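Long-range contacts in tRNA modification GTPase MnmE (Chlorobium tepidum, PDB 3GEE), which hydrolyses GTP and probably takes part in adding a carboxymethylaminomethyl group to the wobble uridine of certain tRNAs: residues Arg219-Val230 with Leu399-Thr410; Leu41-Arg49 with Arg113-Arg121. All coordinates share one frame; numbering follows the deposited sequence.

Interaction 1. Residues Arg219-Val230 with Leu399-Thr410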
loop_
_atom_site.group_PDB
_atom_site.type_symbol
_atom_site.label_atom_id
_atom_site.label_comp_id
_atom_site.label_asym_id
_atom_site.label_seq_id
_atom_site.Cartn_x
_atom_site.Cartn_y
_atom_site.Cartn_z
ATOM N N ARG A 219 -9.331 -38.155 11.871
ATOM C CA ARG A 219 -9.734 -36.965 12.623
ATOM C C ARG A 219 -9.445 -35.706 11.800
ATOM O O ARG A 219 -10.236 -34.760 11.796
ATOM C CB ARG A 219 -9.026 -36.902 13.983
ATOM C CG ARG A 219 -9.370 -35.657 14.802
ATOM C CD ARG A 219 -8.573 -35.552 16.100
ATOM N NE ARG A 219 -9.284 -36.131 17.241
ATOM C CZ ARG A 219 -9.089 -35.781 18.513
ATOM N NH1 ARG A 219 -8.206 -34.839 18.823
ATOM N NH2 ARG A 219 -9.788 -36.369 19.478
ATOM N N LEU A 220 -8.317 -35.723 11.089
ATOM C CA LEU A 220 -7.897 -34.600 10.257
ATOM C C LEU A 220 -8.722 -34.472 8.977
ATOM O O LEU A 220 -9.293 -33.411 8.725
ATOM C CB LEU A 220 -6.399 -34.680 9.936
ATOM C CG LEU A 220 -5.405 -34.650 11.104
ATOM C CD1 LEU A 220 -3.999 -34.914 10.597
ATOM C CD2 LEU A 220 -5.452 -33.336 11.875
ATOM N N ILE A 221 -8.802 -35.545 8.185
ATOM C CA ILE A 221 -9.577 -35.524 6.931
ATOM C C ILE A 221 -11.000 -35.006 7.153
ATOM O O ILE A 221 -11.630 -34.488 6.229
ATOM C CB ILE A 221 -9.623 -36.906 6.194
ATOM C CG1 ILE A 221 -10.455 -37.930 6.974
ATOM C CG2 ILE A 221 -8.221 -37.432 5.922
ATOM C CD1 ILE A 221 -11.048 -39.056 6.123
ATOM N N ASP A 222 -11.483 -35.141 8.387
ATOM C CA ASP A 222 -12.816 -34.689 8.767
ATOM C C ASP A 222 -12.913 -33.169 8.880
ATOM O O ASP A 222 -13.918 -32.581 8.478
ATOM C CB ASP A 222 -13.257 -35.344 10.084
ATOM C CG ASP A 222 -13.667 -36.804 9.912
ATOM O OD1 ASP A 222 -13.599 -37.552 10.910
ATOM O OD2 ASP A 222 -14.057 -37.208 8.792
ATOM N N SER A 223 -11.869 -32.537 9.415
ATOM C CA SER A 223 -11.886 -31.094 9.668
ATOM C C SER A 223 -11.930 -30.237 8.398
ATOM O O SER A 223 -12.309 -29.065 8.452
ATOM C CB SER A 223 -10.703 -30.677 10.553
ATOM O OG SER A 223 -9.460 -30.880 9.904
ATOM N N TYR A 224 -11.556 -30.829 7.265
ATOM C CA TYR A 224 -11.528 -30.120 5.983
ATOM C C TYR A 224 -12.891 -29.556 5.580
ATOM O O TYR A 224 -12.965 -28.565 4.850
ATOM C CB TYR A 224 -10.969 -31.022 4.879
ATOM C CG TYR A 224 -10.913 -30.368 3.516
ATOM C CD1 TYR A 224 -11.675 -30.858 2.457
ATOM C CD2 TYR A 224 -10.108 -29.250 3.287
ATOM C CE1 TYR A 224 -11.628 -30.262 1.201
ATOM C CE2 TYR A 224 -10.056 -28.641 2.037
ATOM C CZ TYR A 224 -10.818 -29.154 0.999
ATOM O OH TYR A 224 -10.773 -28.559 -0.240
ATOM N N GLN A 225 -13.961 -30.188 6.063
ATOM C CA GLN A 225 -15.324 -29.724 5.819
ATOM C C GLN A 225 -15.529 -28.326 6.409
ATOM O O GLN A 225 -16.046 -27.435 5.732
ATOM C CB GLN A 225 -16.340 -30.716 6.398
ATOM C CG GLN A 225 -17.625 -30.864 5.578
ATOM C CD GLN A 225 -17.493 -31.845 4.413
ATOM O OE1 GLN A 225 -16.467 -31.893 3.725
ATOM N NE2 GLN A 225 -18.542 -32.629 4.187
ATOM N N HIS A 226 -15.108 -28.141 7.660
ATOM C CA HIS A 226 -15.121 -26.827 8.311
ATOM C C HIS A 226 -14.013 -25.936 7.772
ATOM O O HIS A 226 -14.225 -24.745 7.538
ATOM C CB HIS A 226 -14.963 -26.960 9.830
ATOM C CG HIS A 226 -16.249 -27.200 10.557
ATOM N ND1 HIS A 226 -17.224 -26.232 10.682
ATOM C CD2 HIS A 226 -16.716 -28.291 11.211
ATOM C CE1 HIS A 226 -18.238 -26.719 11.376
ATOM N NE2 HIS A 226 -17.956 -27.967 11.707
ATOM N N GLY A 227 -12.837 -26.531 7.583
ATOM C CA GLY A 227 -11.628 -25.825 7.166
ATOM C C GLY A 227 -11.744 -25.068 5.861
ATOM O O GLY A 227 -11.370 -23.901 5.792
ATOM N N ARG A 228 -12.270 -25.730 4.830
ATOM C CA ARG A 228 -12.464 -25.109 3.514
ATOM C C ARG A 228 -13.360 -23.871 3.606
ATOM O O ARG A 228 -13.119 -22.865 2.933
ATOM C CB ARG A 228 -13.048 -26.116 2.517
ATOM C CG ARG A 228 -12.701 -25.818 1.062
ATOM C CD ARG A 228 -13.578 -26.597 0.086
ATOM N NE ARG A 228 -14.911 -26.009 -0.039
ATOM C CZ ARG A 228 -15.889 -26.490 -0.804
ATOM N NH1 ARG A 228 -15.710 -27.585 -1.535
ATOM N NH2 ARG A 228 -17.058 -25.871 -0.836
ATOM N N ILE A 229 -14.385 -23.961 4.452
ATOM C CA ILE A 229 -15.290 -22.850 4.718
ATOM C C ILE A 229 -14.544 -21.670 5.337
ATOM O O ILE A 229 -14.696 -20.536 4.893
ATOM C CB ILE A 229 -16.469 -23.293 5.617
ATOM C CG1 ILE A 229 -17.485 -24.086 4.793
ATOM C CG2 ILE A 229 -17.131 -22.093 6.285
ATOM C CD1 ILE A 229 -18.408 -24.958 5.617
ATOM N N VAL A 230 -13.731 -21.949 6.352
ATOM C CA VAL A 230 -12.961 -20.907 7.035
ATOM C C VAL A 230 -11.934 -20.267 6.092
ATOM O O VAL A 230 -11.793 -19.044 6.057
ATOM C CB VAL A 230 -12.265 -21.450 8.304
ATOM C CG1 VAL A 230 -11.511 -20.348 9.000
ATOM C CG2 VAL A 230 -13.283 -22.044 9.258
ATOM N N LEU A 399 -23.019 -28.424 11.460
ATOM C CA LEU A 399 -21.997 -29.282 10.852
ATOM C C LEU A 399 -21.452 -30.339 11.822
ATOM O O LEU A 399 -21.955 -31.464 11.851
ATOM C CB LEU A 399 -20.865 -28.449 10.227
ATOM C CG LEU A 399 -21.063 -27.843 8.830
ATOM C CD1 LEU A 399 -20.098 -26.694 8.577
ATOM C CD2 LEU A 399 -20.942 -28.899 7.734
ATOM N N ASP A 400 -20.438 -29.977 12.610
ATOM C CA ASP A 400 -19.783 -30.914 13.529
ATOM C C ASP A 400 -18.884 -30.192 14.541
ATOM O O ASP A 400 -19.316 -29.895 15.657
ATOM C CB ASP A 400 -18.974 -31.957 12.743
ATOM C CG ASP A 400 -18.503 -33.108 13.608
ATOM O OD1 ASP A 400 -19.359 -33.834 14.159
ATOM O OD2 ASP A 400 -17.274 -33.293 13.725
ATOM N N LYS A 401 -17.641 -29.927 14.128
ATOM C CA LYS A 401 -16.611 -29.230 14.928
ATOM C C LYS A 401 -16.198 -29.923 16.248
ATOM O O LYS A 401 -16.919 -29.877 17.252
ATOM C CB LYS A 401 -16.915 -27.709 15.047
ATOM C CG LYS A 401 -17.046 -27.099 16.443
ATOM C CD LYS A 401 -18.515 -26.953 16.829
ATOM C CE LYS A 401 -18.688 -26.224 18.149
ATOM N NZ LYS A 401 -20.127 -26.107 18.516
ATOM N N LEU A 402 -15.036 -30.584 16.211
ATOM C CA LEU A 402 -14.437 -31.223 17.394
ATOM C C LEU A 402 -14.017 -30.191 18.444
ATOM O O LEU A 402 -14.128 -28.984 18.210
ATOM C CB LEU A 402 -13.234 -32.097 16.996
ATOM C CG LEU A 402 -13.318 -33.608 17.261
ATOM C CD1 LEU A 402 -12.567 -34.390 16.194
ATOM C CD2 LEU A 402 -12.807 -33.964 18.664
ATOM N N HIS A 403 -13.555 -30.671 19.602
ATOM C CA HIS A 403 -13.003 -29.800 20.646
ATOM C C HIS A 403 -11.908 -28.917 20.045
ATOM O O HIS A 403 -11.028 -29.412 19.333
ATOM C CB HIS A 403 -12.464 -30.625 21.807
ATOM N N GLU A 404 -11.972 -27.617 20.337
ATOM C CA GLU A 404 -11.205 -26.594 19.604
ATOM C C GLU A 404 -9.679 -26.810 19.544
ATOM O O GLU A 404 -8.983 -26.145 18.767
ATOM C CB GLU A 404 -11.568 -25.181 20.101
ATOM C CG GLU A 404 -10.743 -24.650 21.271
ATOM C CD GLU A 404 -9.520 -23.869 20.814
ATOM O OE1 GLU A 404 -8.399 -24.215 21.246
ATOM O OE2 GLU A 404 -9.677 -22.921 20.014
ATOM N N ALA A 405 -9.177 -27.740 20.359
ATOM C CA ALA A 405 -7.770 -28.148 20.329
ATOM C C ALA A 405 -7.372 -28.724 18.966
ATOM O O ALA A 405 -6.285 -28.431 18.460
ATOM C CB ALA A 405 -7.478 -29.149 21.445
ATOM N N SER A 406 -8.260 -29.533 18.383
ATOM C CA SER A 406 -8.051 -30.096 17.050
ATOM C C SER A 406 -7.985 -28.992 15.997
ATOM O O SER A 406 -8.960 -28.270 15.778
ATOM C CB SER A 406 -9.154 -31.102 16.703
ATOM O OG SER A 406 -9.036 -32.279 17.483
ATOM N N VAL A 407 -6.819 -28.868 15.368
ATOM C CA VAL A 407 -6.575 -27.851 14.344
ATOM C C VAL A 407 -7.250 -28.200 13.022
ATOM O O VAL A 407 -7.298 -29.366 12.628
ATOM C CB VAL A 407 -5.064 -27.607 14.121
ATOM C CG1 VAL A 407 -4.479 -26.823 15.290
ATOM C CG2 VAL A 407 -4.308 -28.925 13.907
ATOM N N LEU A 408 -7.770 -27.181 12.344
ATOM C CA LEU A 408 -8.497 -27.379 11.093
ATOM C C LEU A 408 -7.538 -27.540 9.926
ATOM O O LEU A 408 -6.706 -26.673 9.680
ATOM C CB LEU A 408 -9.438 -26.198 10.815
ATOM C CG LEU A 408 -10.342 -25.633 11.918
ATOM C CD1 LEU A 408 -11.087 -24.405 11.410
ATOM C CD2 LEU A 408 -11.322 -26.674 12.452
ATOM N N VAL A 409 -7.644 -28.653 9.210
ATOM C CA VAL A 409 -6.924 -28.780 7.951
ATOM C C VAL A 409 -7.700 -28.029 6.870
ATOM O O VAL A 409 -8.923 -28.136 6.776
ATOM C CB VAL A 409 -6.642 -30.263 7.552
ATOM C CG1 VAL A 409 -7.915 -31.000 7.208
ATOM C CG2 VAL A 409 -5.673 -30.331 6.384
ATOM N N THR A 410 -6.982 -27.233 6.087
ATOM C CA THR A 410 -7.556 -26.562 4.933
ATOM C C THR A 410 -6.831 -27.039 3.679
ATOM O O THR A 410 -5.940 -27.888 3.763
ATOM C CB THR A 410 -7.408 -25.044 5.033
ATOM O OG1 THR A 410 -7.441 -24.636 6.407
ATOM C CG2 THR A 410 -8.533 -24.389 4.284
#
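S223 and V409 make the central hydrogen bond of this contact: V409 N gives its hydrogen to S223 OG at 3.0 Å, nearly straight at 171°. With chi1 at 65°, OG lies between its own backbone N and carbonyl carbon, from where it also donates in the carbonyl plane to a lone pair of L220 O, at 2.8 Å. One hydroxyl thus serves helix and loop; with alanine in its place, V409 N is likely to lose its acceptor and L220 O one of its two donors. H226 NE2 accepts a weak bond from D400 N at 3.3 Å, and L399 meets that ring from the opposite direction, L399 CB lying 3.3 Å from H226 CE1. V409 O meets Y224 CA at 3.4 Å and G227 CA at 3.6 Å as CA-H...O contacts and lies in the Y224 ring plane, at the edge. Apolar packing adds to this: V409 CG1 rests on Y224 CB, I229 and L399 meet tip to tip, and V230 crosses L408 at about a right angle. L402 CD2 lies over one face of the R219 guanidinium, offset toward its rim. The arrangement is that of an inserted domain: the G domain interrupts the helical domain, and the loop leading back packs on the helix leading out.

Interaction 2. Residues Leu41-Arg49 with Arg113-Arg121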
loop_
_atom_site.group_PDB
_atom_site.type_symbol
_atom_site.label_atom_id
_atom_site.label_comp_id
_atom_site.label_asym_id
_atom_site.label_seq_id
_atom_site.Cartn_x
_atom_site.Cartn_y
_atom_site.Cartn_z
ATOM N N LEU A 41 24.651 -7.515 0.156
ATOM C CA LEU A 41 25.095 -6.316 0.867
ATOM C C LEU A 41 26.377 -5.688 0.305
ATOM O O LEU A 41 26.693 -4.537 0.609
ATOM C CB LEU A 41 25.139 -6.519 2.390
ATOM C CG LEU A 41 25.491 -7.887 2.954
ATOM C CD1 LEU A 41 26.969 -8.176 2.709
ATOM C CD2 LEU A 41 25.164 -7.979 4.433
ATOM N N ASP A 42 27.094 -6.431 -0.535
ATOM C CA ASP A 42 28.149 -5.831 -1.352
ATOM C C ASP A 42 27.538 -4.972 -2.447
ATOM O O ASP A 42 28.057 -3.903 -2.764
ATOM C CB ASP A 42 29.057 -6.891 -1.972
ATOM C CG ASP A 42 30.006 -7.501 -0.964
ATOM O OD1 ASP A 42 31.208 -7.165 -1.000
ATOM O OD2 ASP A 42 29.541 -8.302 -0.120
ATOM N N LEU A 43 26.433 -5.451 -3.016
ATOM C CA LEU A 43 25.680 -4.709 -4.020
ATOM C C LEU A 43 25.102 -3.452 -3.393
ATOM O O LEU A 43 25.239 -2.359 -3.938
ATOM C CB LEU A 43 24.563 -5.580 -4.604
ATOM C CG LEU A 43 24.761 -6.357 -5.915
ATOM C CD1 LEU A 43 26.181 -6.847 -6.146
ATOM C CD2 LEU A 43 23.788 -7.513 -5.970
ATOM N N ALA A 44 24.481 -3.617 -2.229
ATOM C CA ALA A 44 23.913 -2.500 -1.484
ATOM C C ALA A 44 24.941 -1.400 -1.300
ATOM O O ALA A 44 24.628 -0.221 -1.439
ATOM C CB ALA A 44 23.407 -2.969 -0.140
ATOM N N ASP A 45 26.175 -1.804 -1.014
ATOM C CA ASP A 45 27.260 -0.877 -0.727
ATOM C C ASP A 45 27.639 0.020 -1.897
ATOM O O ASP A 45 28.180 1.106 -1.692
ATOM C CB ASP A 45 28.486 -1.638 -0.222
ATOM C CG ASP A 45 28.505 -1.777 1.289
ATOM O OD1 ASP A 45 27.995 -0.872 1.990
ATOM O OD2 ASP A 45 29.046 -2.788 1.778
ATOM N N ARG A 46 27.355 -0.426 -3.118
ATOM C CA ARG A 46 27.649 0.381 -4.300
ATOM C C ARG A 46 26.772 1.628 -4.336
ATOM O O ARG A 46 27.177 2.660 -4.868
ATOM C CB ARG A 46 27.458 -0.414 -5.596
ATOM C CG ARG A 46 28.306 -1.668 -5.728
ATOM C CD ARG A 46 28.742 -1.861 -7.172
ATOM N NE ARG A 46 28.521 -3.224 -7.658
ATOM C CZ ARG A 46 27.502 -3.593 -8.435
ATOM N NH1 ARG A 46 26.590 -2.706 -8.832
ATOM N NH2 ARG A 46 27.393 -4.858 -8.825
ATOM N N VAL A 47 25.578 1.528 -3.754
ATOM C CA VAL A 47 24.594 2.608 -3.819
ATOM C C VAL A 47 24.261 3.254 -2.466
ATOM O O VAL A 47 23.882 4.427 -2.419
ATOM C CB VAL A 47 23.298 2.158 -4.542
ATOM C CG1 VAL A 47 23.589 1.818 -5.995
ATOM C CG2 VAL A 47 22.655 0.978 -3.834
ATOM N N PHE A 48 24.397 2.500 -1.375
ATOM C CA PHE A 48 24.151 3.036 -0.036
ATOM C C PHE A 48 25.367 3.802 0.486
ATOM O O PHE A 48 26.500 3.376 0.291
ATOM C CB PHE A 48 23.765 1.914 0.931
ATOM C CG PHE A 48 23.399 2.397 2.309
ATOM C CD1 PHE A 48 22.101 2.818 2.592
ATOM C CD2 PHE A 48 24.350 2.430 3.327
ATOM C CE1 PHE A 48 21.762 3.268 3.865
ATOM C CE2 PHE A 48 24.020 2.878 4.600
ATOM C CZ PHE A 48 22.728 3.297 4.873
ATOM N N ARG A 49 25.124 4.933 1.140
ATOM C CA ARG A 49 26.184 5.739 1.743
ATOM C C ARG A 49 25.759 6.174 3.136
ATOM O O ARG A 49 24.845 6.983 3.274
ATOM C CB ARG A 49 26.478 6.989 0.910
ATOM C CG ARG A 49 27.141 6.756 -0.436
ATOM C CD ARG A 49 27.563 8.091 -1.034
ATOM N NE ARG A 49 27.748 8.040 -2.483
ATOM C CZ ARG A 49 27.936 9.109 -3.253
ATOM N NH1 ARG A 49 27.965 10.325 -2.717
ATOM N NH2 ARG A 49 28.093 8.966 -4.563
ATOM N N ARG A 113 14.434 0.408 -9.083
ATOM C CA ARG A 113 15.219 0.486 -10.305
ATOM C C ARG A 113 16.711 0.515 -9.987
ATOM O O ARG A 113 17.509 -0.120 -10.677
ATOM C CB ARG A 113 14.836 1.720 -11.118
ATOM C CG ARG A 113 14.985 1.520 -12.617
ATOM C CD ARG A 113 15.737 2.669 -13.282
ATOM N NE ARG A 113 15.138 3.983 -13.043
ATOM C CZ ARG A 113 15.574 5.120 -13.584
ATOM N NH1 ARG A 113 14.961 6.264 -13.303
ATOM N NH2 ARG A 113 16.619 5.116 -14.407
ATOM N N LEU A 114 17.074 1.252 -8.937
ATOM C CA LEU A 114 18.468 1.396 -8.526
ATOM C C LEU A 114 19.074 0.034 -8.192
ATOM O O LEU A 114 20.163 -0.304 -8.667
ATOM C CB LEU A 114 18.581 2.356 -7.339
ATOM C CG LEU A 114 19.977 2.793 -6.900
ATOM C CD1 LEU A 114 20.647 3.635 -7.961
ATOM C CD2 LEU A 114 19.897 3.566 -5.603
ATOM N N MET A 115 18.350 -0.739 -7.384
ATOM C CA MET A 115 18.684 -2.131 -7.107
ATOM C C MET A 115 18.822 -2.947 -8.389
ATOM O O MET A 115 19.798 -3.680 -8.564
ATOM C CB MET A 115 17.608 -2.752 -6.214
ATOM C CG MET A 115 17.846 -2.649 -4.698
ATOM S SD MET A 115 18.882 -1.300 -4.085
ATOM C CE MET A 115 20.518 -1.979 -4.364
ATOM N N LEU A 116 17.850 -2.803 -9.287
ATOM C CA LEU A 116 17.805 -3.576 -10.525
ATOM C C LEU A 116 18.949 -3.238 -11.471
ATOM O O LEU A 116 19.441 -4.108 -12.188
ATOM C CB LEU A 116 16.465 -3.369 -11.234
ATOM C CG LEU A 116 15.205 -3.953 -10.591
ATOM C CD1 LEU A 116 13.973 -3.406 -11.266
ATOM C CD2 LEU A 116 15.208 -5.471 -10.643
ATOM N N ASP A 117 19.364 -1.974 -11.471
ATOM C CA ASP A 117 20.474 -1.519 -12.305
ATOM C C ASP A 117 21.828 -1.920 -11.730
ATOM O O ASP A 117 22.823 -1.989 -12.451
ATOM C CB ASP A 117 20.432 -0.001 -12.468
ATOM C CG ASP A 117 19.347 0.456 -13.416
ATOM O OD1 ASP A 117 19.220 -0.135 -14.505
ATOM O OD2 ASP A 117 18.630 1.419 -13.074
ATOM N N ASN A 118 21.857 -2.177 -10.428
ATOM C CA ASN A 118 23.105 -2.471 -9.744
ATOM C C ASN A 118 23.193 -3.907 -9.234
ATOM O O ASN A 118 23.596 -4.149 -8.096
ATOM C CB ASN A 118 23.353 -1.447 -8.628
ATOM C CG ASN A 118 23.829 -0.106 -9.165
ATOM O OD1 ASN A 118 24.992 0.048 -9.557
ATOM N ND2 ASN A 118 22.931 0.873 -9.188
ATOM N N GLY A 119 22.805 -4.853 -10.086
ATOM C CA GLY A 119 23.037 -6.267 -9.818
ATOM C C GLY A 119 21.815 -7.150 -9.680
ATOM O O GLY A 119 21.813 -8.282 -10.170
ATOM N N CYS A 120 20.784 -6.644 -9.003
ATOM C CA CYS A 120 19.590 -7.436 -8.701
ATOM C C CYS A 120 18.723 -7.720 -9.921
ATOM O O CYS A 120 18.717 -6.951 -10.879
ATOM C CB CYS A 120 18.740 -6.722 -7.660
ATOM S SG CYS A 120 19.345 -6.824 -5.979
ATOM N N ARG A 121 17.996 -8.833 -9.876
ATOM C CA ARG A 121 16.934 -9.091 -10.840
ATOM C C ARG A 121 15.598 -8.916 -10.120
ATOM O O ARG A 121 15.555 -8.942 -8.888
ATOM C CB ARG A 121 17.051 -10.497 -11.432
ATOM C CG ARG A 121 16.224 -11.533 -10.714
ATOM C CD ARG A 121 15.701 -12.575 -11.665
ATOM N NE ARG A 121 16.489 -13.801 -11.612
ATOM C CZ ARG A 121 16.281 -14.785 -10.738
ATOM N NH1 ARG A 121 15.307 -14.685 -9.831
ATOM N NH2 ARG A 121 17.050 -15.870 -10.775
#
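The guanidinium of R46 turns an edge to N118: OD1 lies in its plane, 3.3 Å from R46 NH1, while the two flat groups are inclined by 57°. The N118 amide is in turn held by the last turn of helix 105-117, just beyond which N118 lies. Its CG stands anti to the carbonyl carbon (chi1 -76°), beside the backbone N, which brings ND2 back to L114 O for a 3.1 Å hydrogen bond lying close to the amide plane. V47 CG1 approaches that same ND2, to 3.4 Å, so the amide is flanked by a methyl as well as a charged group. V47 carries most of the apolar contact: V47 and L114 reach toward each other tip to tip, V47 CB lying 3.8 Å from L114 CD2, and V47 CG2 touches M115 CE at 3.7 Å. L43 lies against the turn that follows helix 105-117, its CG 3.3 Å from N118 O. There M115 O accepts from N118 N and C120 N on opposite faces of its plane, as the chain turns out of the helix. The helix segments are inclined at 116°, and A44 and M115 both rest on F99 of the sheet beneath. The chemistry implies two helices joined chiefly by van der Waals packing, with the polar atoms of the contact gathered at N118, a neutral residue that is likely to offer R46 less than a counter-charge would.

In the fold
From the N terminus, interaction 2 comes first: helix 40-47 meets the end of helix 105-117, closing a loop of 63 residues that carries strands 64-71, 76-85 and 96-102 of the folate-binding domain's sheet. The chain then builds helices of the helical domain up to helix 203-232, where interaction 1 opens. Its 168-residue loop holds the G domain, with the six-stranded sheet and the GDP site, and closes on the segment leading to helix 412-432. The two contacts follow in series, neither nested nor crossed. With centres 47 Å apart and nearest atoms about 28 Å apart, one ties helices within the N-terminal domain and the other fastens the way out of and back from the G domain.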